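Local atomic coordinates of X-PRO dipeptidase (Streptococcus pyogenes M1 GAS, PDB entry 3O5V), a protein that probably cleaves Xaa-Pro dipeptides as a manganese-dependent prolidase of the M24B family; this chain is the enzyme's N-terminal creatinase/prolidase domain. Residues K4-Q7 against I8-Y11; V26-N29 against Y30-F34. One frame throughout, in Å; residues are numbered along the deposited sequence.

Interaction 1 (K4-Q7 against I8-Y11)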
ATOM      1  N   LYS A   4     -10.243   9.729  -5.077  1.00 25.58           N
ATOM      2  CA  LYS A   4     -10.124   9.288  -3.693  1.00 26.03           C
ATOM      3  C   LYS A   4      -8.663   9.287  -3.235  1.00 25.87           C
ATOM      4  O   LYS A   4      -8.365   9.608  -2.081  1.00 25.68           O
ATOM      5  CB  LYS A   4     -10.760   7.912  -3.503  1.00 26.06           C
ATOM      6  CG  LYS A   4     -12.259   7.874  -3.765  1.00 27.22           C
ATOM      7  CD  LYS A   4     -12.728   6.450  -3.603  1.00 30.48           C
ATOM      8  CE  LYS A   4     -13.739   6.029  -4.641  1.00 32.80           C
ATOM      9  NZ  LYS A   4     -13.404   6.350  -6.055  1.00 32.70           N
ATOM     10  N   LEU A   5      -7.742   8.928  -4.130  1.00 25.63           N
ATOM     11  CA  LEU A   5      -6.322   9.002  -3.761  1.00 25.05           C
ATOM     12  C   LEU A   5      -5.831  10.449  -3.644  1.00 25.36           C
ATOM     13  O   LEU A   5      -4.900  10.714  -2.883  1.00 24.92           O
ATOM     14  CB  LEU A   5      -5.431   8.167  -4.703  1.00 24.86           C
ATOM     15  CG  LEU A   5      -5.795   6.673  -4.800  1.00 24.69           C
ATOM     16  CD1 LEU A   5      -4.832   5.946  -5.743  1.00 26.83           C
ATOM     17  CD2 LEU A   5      -5.806   5.977  -3.418  1.00 24.86           C
ATOM     18  N   ASP A   6      -6.449  11.378  -4.380  1.00 25.17           N
ATOM     19  CA  ASP A   6      -6.169  12.819  -4.194  1.00 25.81           C
ATOM     20  C   ASP A   6      -6.511  13.242  -2.740  1.00 25.38           C
ATOM     21  O   ASP A   6      -5.824  14.071  -2.151  1.00 24.68           O
ATOM     22  CB  ASP A   6      -6.978  13.684  -5.165  1.00 26.45           C
ATOM     23  CG  ASP A   6      -6.372  13.759  -6.569  1.00 28.48           C
ATOM     24  OD1 ASP A   6      -5.188  13.409  -6.761  1.00 32.09           O
ATOM     25  OD2 ASP A   6      -7.097  14.196  -7.487  1.00 33.60           O
ATOM     26  N   GLN A   7      -7.588  12.679  -2.192  1.00 25.51           N
ATOM     27  CA  GLN A   7      -7.996  12.974  -0.805  1.00 25.97           C
ATOM     28  C   GLN A   7      -6.985  12.408   0.204  1.00 25.36           C
ATOM     29  O   GLN A   7      -6.681  13.055   1.219  1.00 25.55           O
ATOM     30  CB  GLN A   7      -9.402  12.433  -0.512  1.00 26.73           C
ATOM     31  CG  GLN A   7     -10.554  13.192  -1.208  1.00 29.77           C
ATOM     32  CD  GLN A   7     -10.568  14.698  -0.884  1.00 34.22           C
ATOM     33  OE1 GLN A   7     -10.317  15.113   0.250  1.00 35.12           O
ATOM     34  NE2 GLN A   7     -10.840  15.509  -1.892  1.00 36.42           N
ATOM     35  N   ILE A   8      -6.471  11.206  -0.066  1.00 24.77           N
ATOM     36  CA  ILE A   8      -5.443  10.605   0.808  1.00 24.44           C
ATOM     37  C   ILE A   8      -4.172  11.435   0.782  1.00 24.05           C
ATOM     38  O   ILE A   8      -3.597  11.729   1.834  1.00 23.94           O
ATOM     39  CB  ILE A   8      -5.145   9.130   0.455  1.00 24.46           C
ATOM     40  CG1 ILE A   8      -6.357   8.280   0.823  1.00 26.39           C
ATOM     41  CG2 ILE A   8      -3.893   8.615   1.201  1.00 24.01           C
ATOM     42  CD1 ILE A   8      -6.506   7.083  -0.044  1.00 29.30           C
ATOM     43  N   ARG A   9      -3.740  11.838  -0.413  1.00 23.84           N
ATOM     44  CA  ARG A   9      -2.555  12.667  -0.531  1.00 23.34           C
ATOM     45  C   ARG A   9      -2.693  14.010   0.209  1.00 23.91           C
ATOM     46  O   ARG A   9      -1.730  14.458   0.841  1.00 23.58           O
ATOM     47  CB  ARG A   9      -2.120  12.830  -1.994  1.00 24.16           C
ATOM     48  CG  ARG A   9      -1.569  11.511  -2.612  1.00 23.57           C
ATOM     49  CD  ARG A   9      -1.058  11.711  -4.032  1.00 25.19           C
ATOM     50  NE  ARG A   9      -2.170  11.865  -4.977  1.00 26.65           N
ATOM     51  CZ  ARG A   9      -2.675  10.887  -5.728  1.00 28.20           C
ATOM     52  NH1 ARG A   9      -2.163   9.652  -5.688  1.00 27.40           N
ATOM     53  NH2 ARG A   9      -3.701  11.153  -6.540  1.00 27.32           N
ATOM     54  N   LEU A  10      -3.885  14.616   0.186  1.00 23.58           N
ATOM     55  CA  LEU A  10      -4.124  15.840   0.956  0.50 24.04           C
ATOM     56  C   LEU A  10      -3.968  15.548   2.451  1.00 24.36           C
ATOM     57  O   LEU A  10      -3.300  16.296   3.183  1.00 23.35           O
ATOM     58  CB  LEU A  10      -5.526  16.382   0.672  0.50 24.08           C
ATOM     59  CG  LEU A  10      -5.775  17.899   0.708  0.50 25.65           C
ATOM     60  CD1 LEU A  10      -7.249  18.204   0.967  0.50 24.63           C
ATOM     61  CD2 LEU A  10      -4.863  18.670   1.653  0.50 25.48           C
ATOM     62  N   TYR A  11      -4.590  14.458   2.893  1.00 24.82           N
ATOM     63  CA  TYR A  11      -4.524  14.035   4.300  1.00 26.29           C
ATOM     64  C   TYR A  11      -3.090  13.880   4.789  1.00 26.50           C
ATOM     65  O   TYR A  11      -2.727  14.417   5.845  1.00 26.98           O
ATOM     66  CB  TYR A  11      -5.280  12.722   4.493  1.00 27.15           C
ATOM     67  CG  TYR A  11      -5.275  12.230   5.928  1.00 28.92           C
ATOM     68  CD1 TYR A  11      -6.002  12.894   6.919  1.00 30.49           C
ATOM     69  CD2 TYR A  11      -4.541  11.100   6.291  1.00 30.98           C
ATOM     70  CE1 TYR A  11      -6.017  12.433   8.233  1.00 32.48           C
ATOM     71  CE2 TYR A  11      -4.546  10.634   7.603  1.00 32.07           C
ATOM     72  CZ  TYR A  11      -5.276  11.311   8.566  1.00 32.84           C
ATOM     73  OH  TYR A  11      -5.277  10.857   9.863  1.00 34.17           O
TER

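Interaction 2 (V26-N29 against Y30-F34)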
ATOM      1  N   VAL A  26     -10.606  -4.811   1.560  1.00 23.12           N
ATOM      2  CA  VAL A  26     -11.846  -4.016   1.473  1.00 23.16           C
ATOM      3  C   VAL A  26     -11.557  -2.538   1.236  1.00 23.50           C
ATOM      4  O   VAL A  26     -12.217  -1.899   0.398  1.00 23.17           O
ATOM      5  CB  VAL A  26     -12.759  -4.227   2.720  1.00 23.30           C
ATOM      6  CG1 VAL A  26     -13.982  -3.313   2.666  1.00 24.27           C
ATOM      7  CG2 VAL A  26     -13.162  -5.736   2.835  1.00 24.44           C
ATOM      8  N   THR A  27     -10.571  -1.997   1.966  1.00 23.12           N
ATOM      9  CA  THR A  27     -10.134  -0.611   1.775  1.00 22.56           C
ATOM     10  C   THR A  27      -9.524  -0.433   0.386  1.00 21.97           C
ATOM     11  O   THR A  27      -9.764   0.580  -0.269  1.00 21.74           O
ATOM     12  CB  THR A  27      -9.113  -0.168   2.861  1.00 23.11           C
ATOM     13  OG1 THR A  27      -9.575  -0.593   4.154  1.00 23.02           O
ATOM     14  CG2 THR A  27      -8.969   1.363   2.873  1.00 22.97           C
ATOM     15  N   ILE A  28      -8.732  -1.405  -0.064  1.00 21.56           N
ATOM     16  CA  ILE A  28      -8.096  -1.294  -1.379  1.00 21.56           C
ATOM     17  C   ILE A  28      -9.159  -1.258  -2.494  1.00 21.52           C
ATOM     18  O   ILE A  28      -9.049  -0.473  -3.443  1.00 21.60           O
ATOM     19  CB  ILE A  28      -7.015  -2.405  -1.595  1.00 21.56           C
ATOM     20  CG1 ILE A  28      -5.810  -2.136  -0.664  1.00 20.91           C
ATOM     21  CG2 ILE A  28      -6.576  -2.458  -3.060  1.00 20.74           C
ATOM     22  CD1 ILE A  28      -4.702  -3.242  -0.688  1.00 20.63           C
ATOM     23  N   ASN A  29     -10.204  -2.071  -2.358  1.00 21.34           N
ATOM     24  CA  ASN A  29     -11.306  -2.060  -3.336  1.00 21.86           C
ATOM     25  C   ASN A  29     -12.085  -0.731  -3.265  1.00 22.77           C
ATOM     26  O   ASN A  29     -12.479  -0.144  -4.298  1.00 22.71           O
ATOM     27  CB  ASN A  29     -12.225  -3.260  -3.085  1.00 21.52           C
ATOM     28  CG  ASN A  29     -13.168  -3.545  -4.245  1.00 23.09           C
ATOM     29  OD1 ASN A  29     -12.864  -3.238  -5.398  1.00 22.45           O
ATOM     30  ND2 ASN A  29     -14.297  -4.189  -3.944  1.00 21.13           N
ATOM     31  N   TYR A  30     -12.280  -0.235  -2.049  1.00 23.07           N
ATOM     32  CA  TYR A  30     -12.920   1.070  -1.859  1.00 23.99           C
ATOM     33  C   TYR A  30     -12.165   2.153  -2.632  1.00 24.50           C
ATOM     34  O   TYR A  30     -12.770   2.965  -3.345  1.00 24.32           O
ATOM     35  CB  TYR A  30     -12.974   1.410  -0.373  1.00 25.18           C
ATOM     36  CG  TYR A  30     -13.836   2.615  -0.030  1.00 28.17           C
ATOM     37  CD1 TYR A  30     -15.057   2.449   0.627  1.00 33.48           C
ATOM     38  CD2 TYR A  30     -13.418   3.911  -0.333  1.00 33.07           C
ATOM     39  CE1 TYR A  30     -15.848   3.561   0.969  1.00 34.69           C
ATOM     40  CE2 TYR A  30     -14.209   5.030  -0.013  1.00 34.37           C
ATOM     41  CZ  TYR A  30     -15.419   4.841   0.632  1.00 35.86           C
ATOM     42  OH  TYR A  30     -16.201   5.939   0.963  1.00 38.00           O
ATOM     43  N   LEU A  31     -10.836   2.122  -2.536  1.00 23.91           N
ATOM     44  CA  LEU A  31      -9.982   3.125  -3.163  1.00 24.54           C
ATOM     45  C   LEU A  31      -9.759   2.950  -4.649  1.00 24.48           C
ATOM     46  O   LEU A  31      -9.641   3.953  -5.346  1.00 25.58           O
ATOM     47  CB  LEU A  31      -8.619   3.222  -2.464  1.00 24.22           C
ATOM     48  CG  LEU A  31      -8.686   3.700  -1.013  1.00 24.37           C
ATOM     49  CD1 LEU A  31      -7.298   3.579  -0.331  1.00 24.12           C
ATOM     50  CD2 LEU A  31      -9.274   5.107  -0.927  1.00 26.80           C
ATOM     51  N   THR A  32      -9.723   1.706  -5.138  1.00 24.22           N
ATOM     52  CA  THR A  32      -9.264   1.446  -6.515  1.00 23.93           C
ATOM     53  C   THR A  32     -10.232   0.657  -7.400  1.00 24.20           C
ATOM     54  O   THR A  32     -10.033   0.607  -8.621  1.00 24.54           O
ATOM     55  CB  THR A  32      -7.935   0.649  -6.521  1.00 24.07           C
ATOM     56  OG1 THR A  32      -8.184  -0.702  -6.100  1.00 23.70           O
ATOM     57  CG2 THR A  32      -6.891   1.298  -5.607  1.00 25.55           C
ATOM     58  N   GLY A  33     -11.212  -0.005  -6.796  1.00 22.63           N
ATOM     59  CA  GLY A  33     -12.146  -0.856  -7.535  1.00 23.29           C
ATOM     60  C   GLY A  33     -11.601  -2.234  -7.898  1.00 23.38           C
ATOM     61  O   GLY A  33     -12.268  -3.002  -8.606  1.00 23.67           O
ATOM     62  N   PHE A  34     -10.400  -2.550  -7.415  1.00 22.85           N
ATOM     63  CA  PHE A  34      -9.822  -3.903  -7.541  1.00 23.18           C
ATOM     64  C   PHE A  34     -10.013  -4.669  -6.226  1.00 23.75           C
ATOM     65  O   PHE A  34      -9.573  -4.206  -5.176  1.00 23.00           O
ATOM     66  CB  PHE A  34      -8.322  -3.806  -7.872  1.00 22.78           C
ATOM     67  CG  PHE A  34      -7.567  -5.107  -7.735  1.00 24.23           C
ATOM     68  CD1 PHE A  34      -7.798  -6.158  -8.619  1.00 24.35           C
ATOM     69  CD2 PHE A  34      -6.622  -5.272  -6.727  1.00 23.48           C
ATOM     70  CE1 PHE A  34      -7.092  -7.363  -8.509  1.00 25.70           C
ATOM     71  CE2 PHE A  34      -5.917  -6.476  -6.605  1.00 26.65           C
ATOM     72  CZ  PHE A  34      -6.158  -7.522  -7.497  1.00 25.04           C
TER

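Interaction 1 (K4-Q7 against I8-Y11)
D6 and R9 form an i to i+3 salt bridge on the first helix of the domain, helix 3-14, while L5 and I8 pair one position back along the same turns. D6 OD1 receives R9 NH2 at 2.7 Å, with an N-H...O angle of 162°. The bond is unequal in its geometry: OD1 lies almost in the guanidinium plane, at its edge, whereas NH2 meets the carboxylate from above, 36° out of its plane. The two flat groups are turned 74° against each other. A bend in the R9 chain at chi3 folds the guanidinium back over the preceding turn, where L5 O lies over the centre of one face, 3.5 Å above the plane, and R9 NH1 comes within 3.7 Å of L5 CB. L5 O also accepts the backbone N of R9 at 3.0 Å, so backbone and guanidinium of one residue both gather round it. D6 OD2 is held separately by a hydrogen bond to S1 OG, which leaves each carboxylate oxygen with its own partner.

This helix packs on the mixed sheet of the creatinase/prolidase N-terminal domain, and its apolar side carries the second pair. L5 and I8 lie side by side and point the same way, CD2 of L5 touching CD1 of I8 at 3.6 Å; both also pack on V47 of strand 44-48 and on L31 of helix 25-32. Further along, Y11 N donates to Q7 O at 3.0 Å, and the Y11 ring meets that of Y127, their planes inclined to each other.

Interaction 2 (V26-N29 against Y30-F34)
I28 and T32 lie side by side, pointing the same way, on the last turn of helix 25-32, where an ST turn leads the chain out of the helix. T32 carries its OG1 between the backbone N and the carbonyl carbon (chi1 71°), which swings the hydroxyl back over the preceding turn to donate to I28 O at 2.8 Å. It arrives well above the carbonyl plane, 44° out of it. T32 N reaches the same oxygen, I28 O, also at 2.8 Å but much closer to that plane, so I28 O is gripped by side chain and backbone of one residue. I28 CG2, anti to its own N, flanks the hydroxyl at 3.9 Å from T32 OG1. Both side chains pack on L45 of strand 44-48, on the side of the helix that faces the sheet.

L31 lies along the earlier turn: its CG rests 3.4 Å from T27 O, the oxygen that also accepts L31 N. T27 turns its hydroxyl elsewhere, to E101. Y30 passes its CB close to the T27 and V26 carbonyls, while its ring leads off from the helix. Beyond T32 the backbone leaves helical angles at G33, where phi is positive, yet G33 N still donates to N29 O at 2.8 Å. The chain then bends back past N29, bringing F34 O within 3.3 Å of N29 CA in a CA-H...O contact. Having donated to I28 O, the T32 hydroxyl also accepts: F34 N points at T32 OG1 from 3.2 Å with an N-H...O angle of 162°.

How the interactions relate
Both contacts are local turns of helices, partly buried, and the two helices touch: I8 CD1 meets L31 CD2 at 3.5 Å, and K4 CE packs against Y30 O. L5, I8 and L31 together form one apolar cluster against strand 44-48. The two contacts differ in their polar chemistry. Interaction 1 lies within a continuing helix and sets a charged pair on a partly exposed flank; interaction 2, closer to the centre of the chain, ends its helix and uses a neutral hydroxyl to link the final turn to the departing chain.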